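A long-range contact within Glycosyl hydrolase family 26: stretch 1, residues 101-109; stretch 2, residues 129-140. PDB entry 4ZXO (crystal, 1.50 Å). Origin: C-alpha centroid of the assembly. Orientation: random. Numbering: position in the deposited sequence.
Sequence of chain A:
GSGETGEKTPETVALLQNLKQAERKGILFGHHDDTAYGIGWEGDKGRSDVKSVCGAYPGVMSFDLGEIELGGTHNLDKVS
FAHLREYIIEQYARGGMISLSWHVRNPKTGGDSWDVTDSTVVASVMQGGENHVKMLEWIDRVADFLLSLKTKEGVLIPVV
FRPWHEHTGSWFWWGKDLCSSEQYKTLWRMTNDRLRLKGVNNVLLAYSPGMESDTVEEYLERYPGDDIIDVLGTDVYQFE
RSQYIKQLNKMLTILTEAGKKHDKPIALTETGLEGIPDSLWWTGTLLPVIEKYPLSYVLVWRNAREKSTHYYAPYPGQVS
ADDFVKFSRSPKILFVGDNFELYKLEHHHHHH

Stretch 1 (101-109) SWHVRNPKT
Stretch 2 (129-140) GENHVKMLEWID

Although the two stretches bury 468 Å² between them, a single hydrogen bond joins them, and it reaches a backbone carbonyl rather than a side chain: Lys 134 NZ donates to Pro 107 O at 2.8 Å. Proline has no amide hydrogen to give, but its carbonyl remains a good acceptor. The lysine spans the gap with chi angles t, t, p, t, and its aliphatic part also packs on the proline, with Lys 134 CE 3.9 Å from Pro 107 CB.

The backbones differ in kind. Stretch 2 enters through a type I turn from Gly 129 to His 132, closed by His 132 N to Gly 129 O at 3.2 Å, with phi/psi of -67/-21 at Glu 130 and -113/18 at Asn 131. Asn 131 occupies the N-cap position, although its side chain makes no capping bond; its carbonyl accepts the first of a run of i to i+4 bonds, Met 135 N to Asn 131 O at 2.9 Å. The helix proceeds from His 132 through Asp 140 near -63/-41. Stretch 1 is mostly irregular: Trp 102 (-146/88) leads into extended Val 104 (-76/144) and Arg 105 (-60/164), then Pro 107 (-75/-11) and Lys 108 (-99/-45) adopt helical angles without regular helical bonds. Asn 106 (chi1 t) points away from stretch 2 and ties this bend together, its OD1 accepting from Lys 108 N at 3.0 Å and Thr 109 N at 2.9 Å.

The register runs in opposite sequence order. Val 104 CA lies 8.8 Å from Trp 138 CA, whereas Pro 107 CA lies 6.7 Å from Asn 131 CA, so the later part of stretch 1 meets the start of the helix.

Trp 138, with chi1 -75° (m) and chi2 10°, extends its indole along stretch 1. Val 104 CG2 (chi1 p) is 3.6 Å from Trp 138 CE3, and Pro 107 CB is 3.7 Å from Trp 138 CZ3; both are apolar contacts. Arg 105 O approaches the ring edge, near its plane, 3.3 Å from Trp 138 CZ3. Arg 105 CB points sideways, and its m, m, m side chain leads its end away. Pro 107, C-gamma endo, is the most extensively covered residue, losing 100 Å² to the other stretch.

One helical turn is read by Trp 102 (chi1 -168°, t; chi2 20°). Its CH2 lies 3.7 Å from Met 135 CE and 3.9 Å from Ile 139 CG1, the latter at the ring edge. Met 135 (t, p, chi3 -118°) starts sideways but brings its end nearer, placing SD 4.3 Å from Pro 107 CG. Ile 139 is m, t.

At the other end the contact becomes polar and looser. Lys 108 CB lies 3.8 Å from Asn 131 ND2 (chi1 m). Lys 108, t, t, t, m, leaves NZ 4.5 Å from Glu 130 OE2: opposite charges are near, but beyond salt-bridge range.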

# COMPACT_ATOMS: atom_id res chain seq x y z
N SER A 101 -4.97 1.80 -0.23
CA SER A 101 -4.92 2.14 -1.64
C SER A 101 -6.28 2.68 -2.07
O SER A 101 -7.23 2.70 -1.28
CB SER A 101 -4.51 0.93 -2.48
OG SER A 101 -5.24 -0.21 -2.06
N TRP A 102 -6.39 3.13 -3.32
CA TRP A 102 -7.62 3.79 -3.77
C TRP A 102 -7.87 3.46 -5.22
O TRP A 102 -7.44 4.22 -6.13
CB TRP A 102 -7.51 5.34 -3.59
CG TRP A 102 -8.81 6.07 -3.75
CD1 TRP A 102 -10.09 5.55 -3.65
CD2 TRP A 102 -8.96 7.46 -4.02
NE1 TRP A 102 -11.02 6.55 -3.87
CE2 TRP A 102 -10.35 7.72 -4.11
CE3 TRP A 102 -8.06 8.49 -4.25
CZ2 TRP A 102 -10.87 9.00 -4.38
CZ3 TRP A 102 -8.56 9.78 -4.50
CH2 TRP A 102 -9.98 10.03 -4.56
N HIS A 103 -8.56 2.35 -5.46
CA HIS A 103 -8.95 2.05 -6.83
C HIS A 103 -10.22 2.87 -7.18
O HIS A 103 -11.38 2.35 -7.20
CB HIS A 103 -9.19 0.54 -7.02
CG HIS A 103 -7.93 -0.26 -7.09
ND1 HIS A 103 -7.19 -0.61 -5.97
CD2 HIS A 103 -7.33 -0.86 -8.14
CE1 HIS A 103 -6.18 -1.38 -6.35
NE2 HIS A 103 -6.24 -1.53 -7.67
N VAL A 104 -9.98 4.15 -7.43
CA VAL A 104 -11.05 5.13 -7.61
C VAL A 104 -11.71 4.98 -8.98
O VAL A 104 -11.06 4.66 -10.00
CB VAL A 104 -10.46 6.55 -7.42
CG1 VAL A 104 -9.22 6.80 -8.33
CG2 VAL A 104 -11.47 7.70 -7.54
N ARG A 105 -13.03 5.21 -8.98
CA ARG A 105 -13.81 5.17 -10.20
C ARG A 105 -13.31 6.22 -11.21
O ARG A 105 -12.58 7.19 -10.88
CB ARG A 105 -15.29 5.45 -9.87
CG ARG A 105 -15.95 4.50 -8.90
CD ARG A 105 -16.16 3.08 -9.41
NE ARG A 105 -17.11 3.06 -10.55
CZ ARG A 105 -17.54 1.95 -11.12
NH1 ARG A 105 -17.19 0.78 -10.66
NH2 ARG A 105 -18.38 2.02 -12.16
N ASN A 106 -13.75 6.02 -12.45
CA ASN A 106 -13.41 6.92 -13.55
C ASN A 106 -14.40 8.09 -13.52
O ASN A 106 -15.60 7.87 -13.78
CB ASN A 106 -13.49 6.14 -14.85
CG ASN A 106 -13.05 6.93 -16.06
OD1 ASN A 106 -13.39 8.08 -16.21
ND2 ASN A 106 -12.29 6.30 -16.93
N PRO A 107 -13.92 9.31 -13.22
CA PRO A 107 -14.87 10.43 -13.04
C PRO A 107 -15.47 10.96 -14.35
O PRO A 107 -16.45 11.71 -14.30
CB PRO A 107 -14.03 11.52 -12.35
CG PRO A 107 -12.58 11.22 -12.79
CD PRO A 107 -12.52 9.67 -12.88
N LYS A 108 -14.93 10.55 -15.49
CA LYS A 108 -15.46 11.03 -16.75
C LYS A 108 -16.43 10.00 -17.37
O LYS A 108 -17.53 10.36 -17.83
CB LYS A 108 -14.32 11.35 -17.73
CG LYS A 108 -14.79 11.93 -19.07
CD LYS A 108 -13.51 12.38 -19.81
CE LYS A 108 -13.74 13.32 -20.94
NZ LYS A 108 -14.43 12.69 -22.05
N THR A 109 -16.02 8.73 -17.36
CA THR A 109 -16.84 7.70 -18.01
C THR A 109 -17.85 7.05 -17.11
O THR A 109 -18.79 6.43 -17.61
CB THR A 109 -15.98 6.56 -18.58
OG1 THR A 109 -15.45 5.80 -17.51
CG2 THR A 109 -14.84 7.12 -19.42
N GLY A 129 -11.48 21.96 -15.80
CA GLY A 129 -12.07 20.82 -16.48
C GLY A 129 -13.44 20.54 -15.93
O GLY A 129 -13.75 20.93 -14.80
N GLU A 130 -14.26 19.83 -16.70
CA GLU A 130 -15.67 19.63 -16.34
C GLU A 130 -15.82 18.79 -15.09
O GLU A 130 -16.87 18.82 -14.43
CB GLU A 130 -16.42 18.99 -17.49
CG GLU A 130 -15.79 17.72 -17.86
CD GLU A 130 -16.32 17.09 -19.10
OE1 GLU A 130 -17.57 17.15 -19.30
OE2 GLU A 130 -15.48 16.51 -19.85
N ASN A 131 -14.79 18.00 -14.77
CA ASN A 131 -14.90 17.13 -13.60
C ASN A 131 -13.97 17.49 -12.46
O ASN A 131 -13.77 16.71 -11.53
CB ASN A 131 -14.64 15.67 -14.00
CG ASN A 131 -15.66 15.17 -15.00
OD1 ASN A 131 -16.86 15.32 -14.79
ND2 ASN A 131 -15.20 14.64 -16.11
N HIS A 132 -13.47 18.72 -12.49
CA HIS A 132 -12.54 19.18 -11.45
C HIS A 132 -13.23 19.28 -10.06
O HIS A 132 -12.70 18.77 -9.08
CB HIS A 132 -11.97 20.53 -11.83
CG HIS A 132 -11.05 21.12 -10.82
ND1 HIS A 132 -9.78 20.64 -10.59
CD2 HIS A 132 -11.19 22.21 -10.03
CE1 HIS A 132 -9.19 21.38 -9.66
NE2 HIS A 132 -10.04 22.32 -9.29
N VAL A 133 -14.37 19.95 -9.98
CA VAL A 133 -15.01 20.10 -8.66
C VAL A 133 -15.36 18.73 -8.08
O VAL A 133 -15.17 18.49 -6.86
CB VAL A 133 -16.26 21.05 -8.77
CG1 VAL A 133 -17.04 21.11 -7.43
CG2 VAL A 133 -15.75 22.44 -9.13
N LYS A 134 -15.88 17.85 -8.92
CA LYS A 134 -16.23 16.49 -8.49
C LYS A 134 -14.99 15.76 -8.00
O LYS A 134 -15.05 15.08 -7.00
CB LYS A 134 -16.86 15.72 -9.61
CG LYS A 134 -17.38 14.40 -9.16
CD LYS A 134 -18.23 13.67 -10.19
CE LYS A 134 -17.43 13.30 -11.42
NZ LYS A 134 -18.28 12.54 -12.36
N MET A 135 -13.88 15.87 -8.73
CA MET A 135 -12.65 15.19 -8.29
C MET A 135 -12.25 15.68 -6.89
O MET A 135 -11.84 14.87 -6.06
CB MET A 135 -11.51 15.43 -9.27
CG MET A 135 -10.25 14.56 -9.00
SD MET A 135 -10.53 12.77 -9.30
CE MET A 135 -10.25 12.09 -7.65
N LEU A 136 -12.39 16.99 -6.63
CA LEU A 136 -12.02 17.48 -5.32
C LEU A 136 -13.04 16.96 -4.27
O LEU A 136 -12.64 16.68 -3.14
CB LEU A 136 -11.93 19.02 -5.28
CG LEU A 136 -10.90 19.63 -6.20
CD1 LEU A 136 -10.86 21.14 -5.98
CD2 LEU A 136 -9.54 19.07 -5.95
N GLU A 137 -14.32 16.85 -4.62
CA GLU A 137 -15.33 16.29 -3.71
C GLU A 137 -14.98 14.82 -3.38
O GLU A 137 -15.09 14.40 -2.23
CB GLU A 137 -16.71 16.42 -4.35
CG GLU A 137 -17.87 15.82 -3.56
CD GLU A 137 -18.58 14.77 -4.38
OE1 GLU A 137 -19.21 15.07 -5.47
OE2 GLU A 137 -18.49 13.61 -3.94
N TRP A 138 -14.52 14.09 -4.40
CA TRP A 138 -14.12 12.68 -4.21
C TRP A 138 -12.94 12.58 -3.25
O TRP A 138 -12.94 11.77 -2.36
CB TRP A 138 -13.77 12.04 -5.56
CG TRP A 138 -15.02 11.73 -6.38
CD1 TRP A 138 -16.32 12.12 -6.15
CD2 TRP A 138 -15.04 10.91 -7.53
NE1 TRP A 138 -17.14 11.57 -7.11
CE2 TRP A 138 -16.38 10.80 -7.96
CE3 TRP A 138 -14.03 10.20 -8.21
CZ2 TRP A 138 -16.76 10.04 -9.06
CZ3 TRP A 138 -14.38 9.44 -9.35
CH2 TRP A 138 -15.75 9.34 -9.75
N ILE A 139 -11.94 13.46 -3.42
CA ILE A 139 -10.79 13.43 -2.54
C ILE A 139 -11.27 13.80 -1.11
O ILE A 139 -10.81 13.20 -0.15
CB ILE A 139 -9.69 14.36 -3.01
CG1 ILE A 139 -9.09 13.85 -4.35
CG2 ILE A 139 -8.57 14.46 -1.97
CD1 ILE A 139 -8.30 14.96 -5.16
N ASP A 140 -12.22 14.73 -0.98
CA ASP A 140 -12.72 15.15 0.31
C ASP A 140 -13.42 13.98 1.00
O ASP A 140 -13.40 13.87 2.22
CB ASP A 140 -13.69 16.35 0.17
CG ASP A 140 -12.97 17.64 -0.10
OD1 ASP A 140 -11.71 17.68 -0.10
OD2 ASP A 140 -13.67 18.67 -0.21